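Local coordinates for protein cytosol aminopeptidase (Staphylococcus aureus subsp. aureus, PDB 3KZW) that probably removes amino-terminal residues, leucine among them, from peptides as a metal-dependent aminopeptidase of the cytosol aminopeptidase family, at residues I74-T83 with R94-N102; K231-L242 with P261-D272. All blocks are in the same frame, centred on the assembly; numbering follows the deposited sequence.

Contact 1: I74-T83 with R94-N102; sequences IGSKVGKIYT and RLITVGLGN
Thr97 meets Tyr82 across a beta hairpin and Ile74 of the loop that leads into it. Strands 81-88 and 91-101 run antiparallel here. Tyr82 and Thr97 form a hydrogen-bonded pair. Tyr82 N donates to Thr97 O at 2.8 Å, and Thr97 N returns a bond to Tyr82 O at 2.6 Å.

The Thr97 side chain can be followed outward. Its CB packs 3.9 Å from Tyr82 CB. With CG2 opposite the backbone N about the first torsion (chi1 -87°, measured to OG1), the methyl leans to the phenol and lies 3.7 Å from Tyr82 CD1. The hydroxyl branch goes to Ile74, with Thr97 OG1 3.7 Å from Ile74 CG2. The Thr97 and Ile74 side chains cross at about a right angle. The chain just after Ile74 covers one face of the Tyr82 ring: Gly75 N lies over the middle of the ring, 3.2 Å above its plane.

Ile81, Thr83, Ile96 and Val98 occupy the other face of the hairpin. Ile81 CD1 packs on Val98 CB at 3.8 Å. Thr83 CG2 runs alongside Ile96 CG1.

Before strand 81-88, a type II turn from Lys77 to Lys80 brings the backbone onto Gly99. Gly79 N donates to Gly99 O in an almost straight bond (176° at the hydrogen), and Gly99 N donates to Lys80 O. Farther along, Gly101 N reaches Ser76 O at 2.7 Å.

Strand 81-88 is an outermost strand of the sheet within this chain. Strand 39-45 flanks strand 91-101 on its other side and supplies Ile44 to Thr97. Helix 62-70 packs Leu65 on Ile74 and Leu95. On the Thr83 and Ile96 face lies helix 108-124, with Tyr121 and Ile122.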
loop_
_atom_site.group_PDB
_atom_site.type_symbol
_atom_site.label_atom_id
_atom_site.label_comp_id
_atom_site.label_asym_id
_atom_site.label_seq_id
_atom_site.Cartn_x
_atom_site.Cartn_y
_atom_site.Cartn_z
ATOM N N ILE A 74 18.764 26.257 44.367
ATOM C CA ILE A 74 18.828 24.799 44.260
ATOM C C ILE A 74 17.454 24.195 44.569
ATOM O O ILE A 74 16.576 24.875 45.115
ATOM C CB ILE A 74 19.928 24.175 45.161
ATOM C CG1 ILE A 74 19.674 24.488 46.643
ATOM C CG2 ILE A 74 21.319 24.629 44.703
ATOM C CD1 ILE A 74 20.471 23.628 47.620
ATOM N N GLY A 75 17.268 22.926 44.210
ATOM C CA GLY A 75 15.987 22.247 44.402
ATOM C C GLY A 75 16.107 20.747 44.585
ATOM O O GLY A 75 17.210 20.194 44.602
ATOM N N SER A 76 14.958 20.085 44.706
ATOM C CA SER A 76 14.918 18.672 45.051
ATOM C C SER A 76 14.309 17.768 43.976
ATOM O O SER A 76 14.309 16.546 44.131
ATOM C CB SER A 76 14.168 18.482 46.367
ATOM O OG SER A 76 12.824 18.907 46.253
ATOM N N LYS A 77 13.797 18.358 42.897
ATOM C CA LYS A 77 13.166 17.587 41.825
ATOM C C LYS A 77 14.082 16.448 41.369
ATOM O O LYS A 77 15.247 16.674 41.048
ATOM C CB LYS A 77 12.786 18.498 40.653
ATOM C CG LYS A 77 11.787 17.893 39.679
ATOM C CD LYS A 77 11.466 18.865 38.548
ATOM C CE LYS A 77 10.466 18.277 37.548
ATOM N NZ LYS A 77 11.048 17.168 36.737
ATOM N N VAL A 78 13.545 15.229 41.362
ATOM C CA VAL A 78 14.320 14.013 41.088
ATOM C C VAL A 78 15.154 14.111 39.809
ATOM O O VAL A 78 14.615 14.247 38.706
ATOM C CB VAL A 78 13.411 12.752 41.023
ATOM C CG1 VAL A 78 14.244 11.495 40.786
ATOM C CG2 VAL A 78 12.597 12.609 42.300
ATOM N N GLY A 79 16.472 14.051 39.979
ATOM C CA GLY A 79 17.407 14.010 38.859
ATOM C C GLY A 79 17.709 15.339 38.191
ATOM O O GLY A 79 18.395 15.374 37.167
ATOM N N LYS A 80 17.203 16.432 38.759
ATOM C CA LYS A 80 17.449 17.766 38.200
ATOM C C LYS A 80 18.751 18.355 38.727
ATOM O O LYS A 80 19.025 18.308 39.928
ATOM C CB LYS A 80 16.281 18.716 38.482
ATOM C CG LYS A 80 16.353 20.018 37.698
ATOM C CD LYS A 80 15.122 20.874 37.908
ATOM C CE LYS A 80 15.241 22.203 37.169
ATOM N NZ LYS A 80 14.265 23.217 37.680
ATOM N N ILE A 81 19.546 18.909 37.817
ATOM C CA ILE A 81 20.850 19.464 38.154
ATOM C C ILE A 81 20.755 20.967 38.408
ATOM O O ILE A 81 20.222 21.712 37.586
ATOM C CB ILE A 81 21.910 19.162 37.048
ATOM C CG1 ILE A 81 21.984 17.657 36.741
ATOM C CG2 ILE A 81 23.285 19.712 37.427
ATOM C CD1 ILE A 81 22.463 16.774 37.890
ATOM N N TYR A 82 21.260 21.394 39.564
ATOM C CA TYR A 82 21.394 22.810 39.899
ATOM C C TYR A 82 22.855 23.109 40.193
ATOM O O TYR A 82 23.527 22.323 40.859
ATOM C CB TYR A 82 20.577 23.165 41.141
ATOM C CG TYR A 82 19.088 22.933 41.040
ATOM C CD1 TYR A 82 18.536 21.676 41.306
ATOM C CD2 TYR A 82 18.224 23.978 40.716
ATOM C CE1 TYR A 82 17.164 21.459 41.224
ATOM C CE2 TYR A 82 16.846 23.777 40.636
ATOM C CZ TYR A 82 16.325 22.516 40.891
ATOM O OH TYR A 82 14.965 22.310 40.816
ATOM N N THR A 83 23.350 24.240 39.698
ATOM C CA THR A 83 24.695 24.690 40.051
ATOM C C THR A 83 24.677 26.103 40.609
ATOM O O THR A 83 23.831 26.914 40.235
ATOM C CB THR A 83 25.691 24.604 38.872
ATOM O OG1 THR A 83 25.209 25.377 37.768
ATOM C CG2 THR A 83 25.898 23.157 38.440
ATOM N N ARG A 94 32.491 25.594 43.344
ATOM C CA ARG A 94 31.439 25.302 42.386
ATOM C C ARG A 94 30.589 24.179 42.965
ATOM O O ARG A 94 31.041 23.039 43.065
ATOM C CB ARG A 94 32.031 24.890 41.033
ATOM C CG ARG A 94 30.999 24.701 39.931
ATOM C CD ARG A 94 31.626 24.129 38.674
ATOM N NE ARG A 94 30.639 23.963 37.611
ATOM C CZ ARG A 94 30.904 23.496 36.395
ATOM N NH1 ARG A 94 32.137 23.139 36.061
ATOM N NH2 ARG A 94 29.927 23.384 35.507
ATOM N N LEU A 95 29.367 24.513 43.367
ATOM C CA LEU A 95 28.451 23.528 43.930
ATOM C C LEU A 95 27.572 22.910 42.850
ATOM O O LEU A 95 26.936 23.626 42.079
ATOM C CB LEU A 95 27.591 24.156 45.031
ATOM C CG LEU A 95 26.550 23.281 45.740
ATOM C CD1 LEU A 95 27.193 22.065 46.385
ATOM C CD2 LEU A 95 25.780 24.090 46.772
ATOM N N ILE A 96 27.554 21.580 42.805
ATOM C CA ILE A 96 26.696 20.840 41.888
ATOM C C ILE A 96 25.655 20.055 42.681
ATOM O O ILE A 96 25.988 19.205 43.510
ATOM C CB ILE A 96 27.504 19.910 40.955
ATOM C CG1 ILE A 96 28.459 20.736 40.086
ATOM C CG2 ILE A 96 26.565 19.080 40.070
ATOM C CD1 ILE A 96 29.538 19.930 39.402
ATOM N N THR A 97 24.392 20.362 42.410
ATOM C CA THR A 97 23.264 19.793 43.128
ATOM C C THR A 97 22.443 18.894 42.212
ATOM O O THR A 97 22.138 19.265 41.078
ATOM C CB THR A 97 22.397 20.927 43.727
ATOM O OG1 THR A 97 22.909 21.278 45.017
ATOM C CG2 THR A 97 20.931 20.525 43.860
ATOM N N VAL A 98 22.114 17.701 42.705
ATOM C CA VAL A 98 21.160 16.820 42.034
ATOM C C VAL A 98 20.000 16.496 42.980
ATOM O O VAL A 98 20.214 16.098 44.124
ATOM C CB VAL A 98 21.835 15.534 41.458
ATOM C CG1 VAL A 98 22.537 14.728 42.548
ATOM C CG2 VAL A 98 20.831 14.673 40.700
ATOM N N GLY A 99 18.776 16.697 42.499
ATOM C CA GLY A 99 17.577 16.456 43.294
ATOM C C GLY A 99 17.335 14.987 43.587
ATOM O O GLY A 99 17.597 14.124 42.744
ATOM N N LEU A 100 16.832 14.711 44.787
ATOM C CA LEU A 100 16.562 13.340 45.221
ATOM C C LEU A 100 15.073 13.082 45.422
ATOM O O LEU A 100 14.652 11.931 45.545
ATOM C CB LEU A 100 17.319 13.021 46.512
ATOM C CG LEU A 100 18.804 13.382 46.622
ATOM C CD1 LEU A 100 19.250 13.256 48.063
ATOM C CD2 LEU A 100 19.672 12.521 45.715
ATOM N N GLY A 101 14.286 14.156 45.451
ATOM C CA GLY A 101 12.850 14.071 45.708
ATOM C C GLY A 101 12.567 13.696 47.146
ATOM O O GLY A 101 13.385 13.947 48.031
ATOM N N ASN A 102 11.405 13.095 47.381
ATOM C CA ASN A 102 11.055 12.601 48.709
ATOM C C ASN A 102 11.805 11.306 48.981
ATOM O O ASN A 102 11.701 10.352 48.208
ATOM C CB ASN A 102 9.544 12.383 48.824
ATOM C CG ASN A 102 9.052 12.427 50.257
ATOM O OD1 ASN A 102 9.585 11.748 51.139
ATOM N ND2 ASN A 102 8.019 13.227 50.497
HETATM O O HOH W 1 28.360 25.359 37.070
#

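Contact 2: K231-L242 with P261-D272; sequences KVKVDVKDYDTL and PRLVTITYNGKD
Lys233, Asp235 and Lys237 pair through their backbones with Thr267, Thr265 and Leu263. Each pair closes with two hydrogen bonds. At the central pair, Asp235 N to Thr265 O and Thr265 N to Asp235 O both measure 2.8 Å.

Val234, Val236, Val264 and Ile266 share one face. Val224 of helix 216-226 packs on Val234 and Val236, and Ala220 on Val264. Val234 CG1 lies 3.9 Å from Val264 CG1. Near one end, Val232 CG1 meets Ile266 CG2. Beyond the strands, Pro261 CG packs obliquely on the Tyr239 ring, 3.7 Å from Tyr239 CD1.

Strand 233-237 is thus added antiparallel to strand 262-269, which in turn pairs with strand 328-338 in the mixed sheet of the catalytic domain. Helices 239-244 and 248-254 make the connection between the two strands.

Lys231 is extended until its last torsion (chi4 -67°), which turns NZ to Asn269 O at 2.8 Å. The same NZ makes a salt bridge with Asp272 OD1 at 3.1 Å, on the syn lone pair. Within 231-242, Asp238 is the N-cap of helix 239-244: its OD1 accepts from Thr241 N and Thr241 OG1, from opposite faces of the carboxylate. Arg262 NH1 donates to Pro261 O, and one guanidinium face lies over Asp238 CB, toward its rim.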
loop_
_atom_site.group_PDB
_atom_site.type_symbol
_atom_site.label_atom_id
_atom_site.label_comp_id
_atom_site.label_asym_id
_atom_site.label_seq_id
_atom_site.Cartn_x
_atom_site.Cartn_y
_atom_site.Cartn_z
ATOM N N LYS A 231 39.292 -16.586 32.661
ATOM C CA LYS A 231 38.815 -17.901 33.073
ATOM C C LYS A 231 37.809 -18.473 32.066
ATOM O O LYS A 231 37.495 -19.666 32.102
ATOM C CB LYS A 231 38.169 -17.794 34.456
ATOM C CG LYS A 231 38.186 -19.072 35.276
ATOM C CD LYS A 231 37.457 -18.876 36.602
ATOM C CE LYS A 231 37.676 -20.054 37.553
ATOM N NZ LYS A 231 37.046 -21.317 37.067
ATOM N N VAL A 232 37.320 -17.616 31.169
ATOM C CA VAL A 232 36.289 -17.973 30.193
ATOM C C VAL A 232 36.873 -18.621 28.931
ATOM O O VAL A 232 37.726 -18.038 28.260
ATOM C CB VAL A 232 35.441 -16.737 29.801
ATOM C CG1 VAL A 232 34.401 -17.100 28.762
ATOM C CG2 VAL A 232 34.768 -16.136 31.023
ATOM N N LYS A 233 36.396 -19.826 28.618
ATOM C CA LYS A 233 36.829 -20.560 27.429
ATOM C C LYS A 233 35.898 -20.279 26.257
ATOM O O LYS A 233 34.681 -20.197 26.428
ATOM C CB LYS A 233 36.874 -22.069 27.704
ATOM C CG LYS A 233 37.719 -22.485 28.909
ATOM C CD LYS A 233 39.220 -22.445 28.606
ATOM C CE LYS A 233 40.055 -22.601 29.877
ATOM N NZ LYS A 233 40.009 -21.376 30.735
ATOM N N VAL A 234 36.475 -20.131 25.067
ATOM C CA VAL A 234 35.698 -19.856 23.859
ATOM C C VAL A 234 36.055 -20.844 22.751
ATOM O O VAL A 234 37.230 -21.013 22.416
ATOM C CB VAL A 234 35.900 -18.401 23.352
ATOM C CG1 VAL A 234 35.035 -18.127 22.126
ATOM C CG2 VAL A 234 35.586 -17.391 24.450
ATOM N N ASP A 235 35.032 -21.499 22.200
ATOM C CA ASP A 235 35.193 -22.388 21.053
ATOM C C ASP A 235 34.416 -21.851 19.860
ATOM O O ASP A 235 33.239 -21.513 19.982
ATOM C CB ASP A 235 34.728 -23.808 21.386
ATOM C CG ASP A 235 34.921 -24.777 20.225
ATOM O OD1 ASP A 235 36.078 -25.183 19.969
ATOM O OD2 ASP A 235 33.915 -25.138 19.572
ATOM N N VAL A 236 35.082 -21.774 18.711
ATOM C CA VAL A 236 34.461 -21.280 17.483
ATOM C C VAL A 236 34.333 -22.397 16.452
ATOM O O VAL A 236 35.307 -23.076 16.119
ATOM C CB VAL A 236 35.227 -20.069 16.882
ATOM C CG1 VAL A 236 34.637 -19.661 15.534
ATOM C CG2 VAL A 236 35.194 -18.894 17.839
ATOM N N LYS A 237 33.113 -22.572 15.960
ATOM C CA LYS A 237 32.797 -23.581 14.967
ATOM C C LYS A 237 32.655 -22.899 13.607
ATOM O O LYS A 237 31.686 -22.169 13.375
ATOM C CB LYS A 237 31.495 -24.276 15.368
ATOM C CG LYS A 237 31.395 -25.728 14.965
ATOM C CD LYS A 237 30.427 -26.483 15.872
ATOM C CE LYS A 237 31.086 -26.878 17.187
ATOM N NZ LYS A 237 30.186 -27.717 18.010
ATOM N N ASP A 238 33.625 -23.121 12.719
ATOM C CA ASP A 238 33.619 -22.471 11.404
ATOM C C ASP A 238 32.625 -23.118 10.435
ATOM O O ASP A 238 32.007 -24.134 10.755
ATOM C CB ASP A 238 35.036 -22.368 10.807
ATOM C CG ASP A 238 35.596 -23.708 10.330
ATOM O OD1 ASP A 238 34.922 -24.750 10.457
ATOM O OD2 ASP A 238 36.735 -23.714 9.815
ATOM N N TYR A 239 32.480 -22.522 9.254
ATOM C CA TYR A 239 31.433 -22.902 8.302
ATOM C C TYR A 239 31.431 -24.380 7.891
ATOM O O TYR A 239 30.382 -25.021 7.916
ATOM C CB TYR A 239 31.464 -21.990 7.065
ATOM C CG TYR A 239 30.312 -22.198 6.102
ATOM C CD1 TYR A 239 28.988 -22.160 6.545
ATOM C CD2 TYR A 239 30.545 -22.414 4.746
ATOM C CE1 TYR A 239 27.928 -22.350 5.664
ATOM C CE2 TYR A 239 29.492 -22.600 3.856
ATOM C CZ TYR A 239 28.187 -22.567 4.322
ATOM O OH TYR A 239 27.139 -22.749 3.450
ATOM N N ASP A 240 32.586 -24.919 7.512
ATOM C CA ASP A 240 32.642 -26.315 7.054
ATOM C C ASP A 240 32.528 -27.350 8.180
ATOM O O ASP A 240 32.177 -28.504 7.928
ATOM C CB ASP A 240 33.838 -26.603 6.119
ATOM C CG ASP A 240 35.053 -25.720 6.401
ATOM O OD1 ASP A 240 34.912 -24.473 6.436
ATOM O OD2 ASP A 240 36.163 -26.282 6.553
ATOM N N THR A 241 32.806 -26.930 9.415
ATOM C CA THR A 241 32.604 -27.793 10.579
ATOM C C THR A 241 31.119 -27.867 10.919
ATOM O O THR A 241 30.577 -28.960 11.101
ATOM C CB THR A 241 33.397 -27.311 11.818
ATOM O OG1 THR A 241 34.771 -27.126 11.469
ATOM C CG2 THR A 241 33.311 -28.328 12.950
ATOM N N LEU A 242 30.464 -26.706 10.987
ATOM C CA LEU A 242 29.056 -26.639 11.396
ATOM C C LEU A 242 28.102 -27.284 10.392
ATOM O O LEU A 242 27.039 -27.761 10.777
ATOM C CB LEU A 242 28.630 -25.204 11.763
ATOM C CG LEU A 242 28.488 -24.075 10.740
ATOM C CD1 LEU A 242 27.116 -24.097 10.083
ATOM C CD2 LEU A 242 28.703 -22.746 11.431
ATOM N N PRO A 261 28.248 -18.216 8.218
ATOM C CA PRO A 261 27.860 -18.296 9.630
ATOM C C PRO A 261 28.916 -18.910 10.555
ATOM O O PRO A 261 29.843 -19.580 10.093
ATOM C CB PRO A 261 26.604 -19.180 9.602
ATOM C CG PRO A 261 26.694 -19.937 8.336
ATOM C CD PRO A 261 27.325 -18.994 7.369
ATOM N N ARG A 262 28.762 -18.659 11.854
ATOM C CA ARG A 262 29.634 -19.212 12.886
ATOM C C ARG A 262 28.791 -19.639 14.081
ATOM O O ARG A 262 27.721 -19.069 14.330
ATOM C CB ARG A 262 30.666 -18.174 13.348
ATOM C CG ARG A 262 31.677 -17.726 12.298
ATOM C CD ARG A 262 32.718 -18.794 12.023
ATOM N NE ARG A 262 33.799 -18.297 11.176
ATOM C CZ ARG A 262 33.790 -18.313 9.845
ATOM N NH1 ARG A 262 32.750 -18.800 9.182
ATOM N NH2 ARG A 262 34.826 -17.839 9.173
ATOM N N LEU A 263 29.267 -20.649 14.809
ATOM C CA LEU A 263 28.692 -20.988 16.108
ATOM C C LEU A 263 29.743 -20.793 17.190
ATOM O O LEU A 263 30.821 -21.388 17.132
ATOM C CB LEU A 263 28.156 -22.422 16.138
ATOM C CG LEU A 263 27.335 -22.764 17.389
ATOM C CD1 LEU A 263 25.857 -22.489 17.166
ATOM C CD2 LEU A 263 27.544 -24.205 17.792
ATOM N N VAL A 264 29.420 -19.952 18.169
ATOM C CA VAL A 264 30.345 -19.629 19.251
ATOM C C VAL A 264 29.869 -20.256 20.559
ATOM O O VAL A 264 28.747 -20.005 21.005
ATOM C CB VAL A 264 30.518 -18.097 19.420
ATOM C CG1 VAL A 264 31.568 -17.781 20.476
ATOM C CG2 VAL A 264 30.896 -17.452 18.097
ATOM N N THR A 265 30.725 -21.083 21.155
ATOM C CA THR A 265 30.447 -21.692 22.453
ATOM C C THR A 265 31.318 -21.029 23.516
ATOM O O THR A 265 32.540 -20.960 23.377
ATOM C CB THR A 265 30.692 -23.221 22.442
ATOM O OG1 THR A 265 30.061 -23.801 21.295
ATOM C CG2 THR A 265 30.129 -23.869 23.693
ATOM N N ILE A 266 30.671 -20.533 24.567
ATOM C CA ILE A 266 31.351 -19.847 25.660
ATOM C C ILE A 266 31.075 -20.578 26.969
ATOM O O ILE A 266 29.927 -20.680 27.394
ATOM C CB ILE A 266 30.873 -18.377 25.780
ATOM C CG1 ILE A 266 31.098 -17.622 24.467
ATOM C CG2 ILE A 266 31.580 -17.666 26.926
ATOM C CD1 ILE A 266 30.309 -16.330 24.355
ATOM N N THR A 267 32.124 -21.092 27.605
ATOM C CA THR A 267 31.963 -21.789 28.884
ATOM C C THR A 267 32.627 -21.043 30.038
ATOM O O THR A 267 33.756 -20.563 29.920
ATOM C CB THR A 267 32.476 -23.250 28.839
ATOM O OG1 THR A 267 33.832 -23.271 28.382
ATOM C CG2 THR A 267 31.622 -24.099 27.909
ATOM N N TYR A 268 31.902 -20.943 31.149
ATOM C CA TYR A 268 32.429 -20.374 32.380
ATOM C C TYR A 268 32.068 -21.285 33.548
ATOM O O TYR A 268 30.892 -21.476 33.849
ATOM C CB TYR A 268 31.886 -18.958 32.599
ATOM C CG TYR A 268 32.076 -18.423 34.004
ATOM C CD1 TYR A 268 33.329 -18.009 34.453
ATOM C CD2 TYR A 268 31.000 -18.330 34.883
ATOM C CE1 TYR A 268 33.504 -17.519 35.747
ATOM C CE2 TYR A 268 31.163 -17.842 36.175
ATOM C CZ TYR A 268 32.417 -17.436 36.600
ATOM O OH TYR A 268 32.583 -16.952 37.879
ATOM N N ASN A 269 33.088 -21.851 34.188
ATOM C CA ASN A 269 32.889 -22.736 35.330
ATOM C C ASN A 269 33.226 -22.034 36.644
ATOM O O ASN A 269 34.355 -22.109 37.136
ATOM C CB ASN A 269 33.692 -24.030 35.156
ATOM C CG ASN A 269 33.207 -24.863 33.977
ATOM O OD1 ASN A 269 32.081 -25.359 33.972
ATOM N ND2 ASN A 269 34.060 -25.018 32.970
ATOM N N GLY A 270 32.231 -21.352 37.205
ATOM C CA GLY A 270 32.421 -20.515 38.386
ATOM C C GLY A 270 32.388 -21.226 39.725
ATOM O O GLY A 270 32.810 -20.661 40.734
ATOM N N LYS A 271 31.872 -22.451 39.751
ATOM C CA LYS A 271 31.859 -23.224 40.992
ATOM C C LYS A 271 32.686 -24.504 40.851
ATOM O O LYS A 271 33.171 -25.061 41.836
ATOM C CB LYS A 271 30.439 -23.427 41.543
ATOM C CG LYS A 271 29.395 -23.920 40.559
ATOM C CD LYS A 271 28.079 -24.188 41.285
ATOM C CE LYS A 271 26.966 -24.539 40.307
ATOM N NZ LYS A 271 25.669 -24.782 41.001
ATOM N N ASP A 272 32.974 -24.850 39.595
ATOM C CA ASP A 272 33.988 -25.857 39.232
ATOM C C ASP A 272 33.468 -27.279 39.403
ATOM O O ASP A 272 34.045 -28.228 38.861
ATOM C CB ASP A 272 35.309 -25.666 40.016
ATOM C CG ASP A 272 35.970 -24.308 39.753
ATOM O OD1 ASP A 272 36.078 -23.899 38.573
ATOM O OD2 ASP A 272 36.396 -23.658 40.734
HETATM O O HOH W 2 31.497 -23.929 18.987
#

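Overall arrangement
Contacts 1 and 2 belong to different parts of one chain. Residues 74-83 and 94-102 belong to the N-terminal domain of the cytosol aminopeptidase family, residues 231-242 and 261-272 to its catalytic domain. Their centres are 47 Å apart, on opposite sides of the chain's centre, and their nearest atoms are about 33 Å apart. They follow each other in sequence without interlocking. Both join antiparallel neighbours in mixed sheets, but contact 1 is a hairpin and contact 2 has a helical connection. Contact 1 has a second subunit of the six-chain assembly within reach; no other chain touches contact 2. The residues at the two sodium sites, Thr470 with Gly474 and Gly485 with Thr488, belong to neither contact.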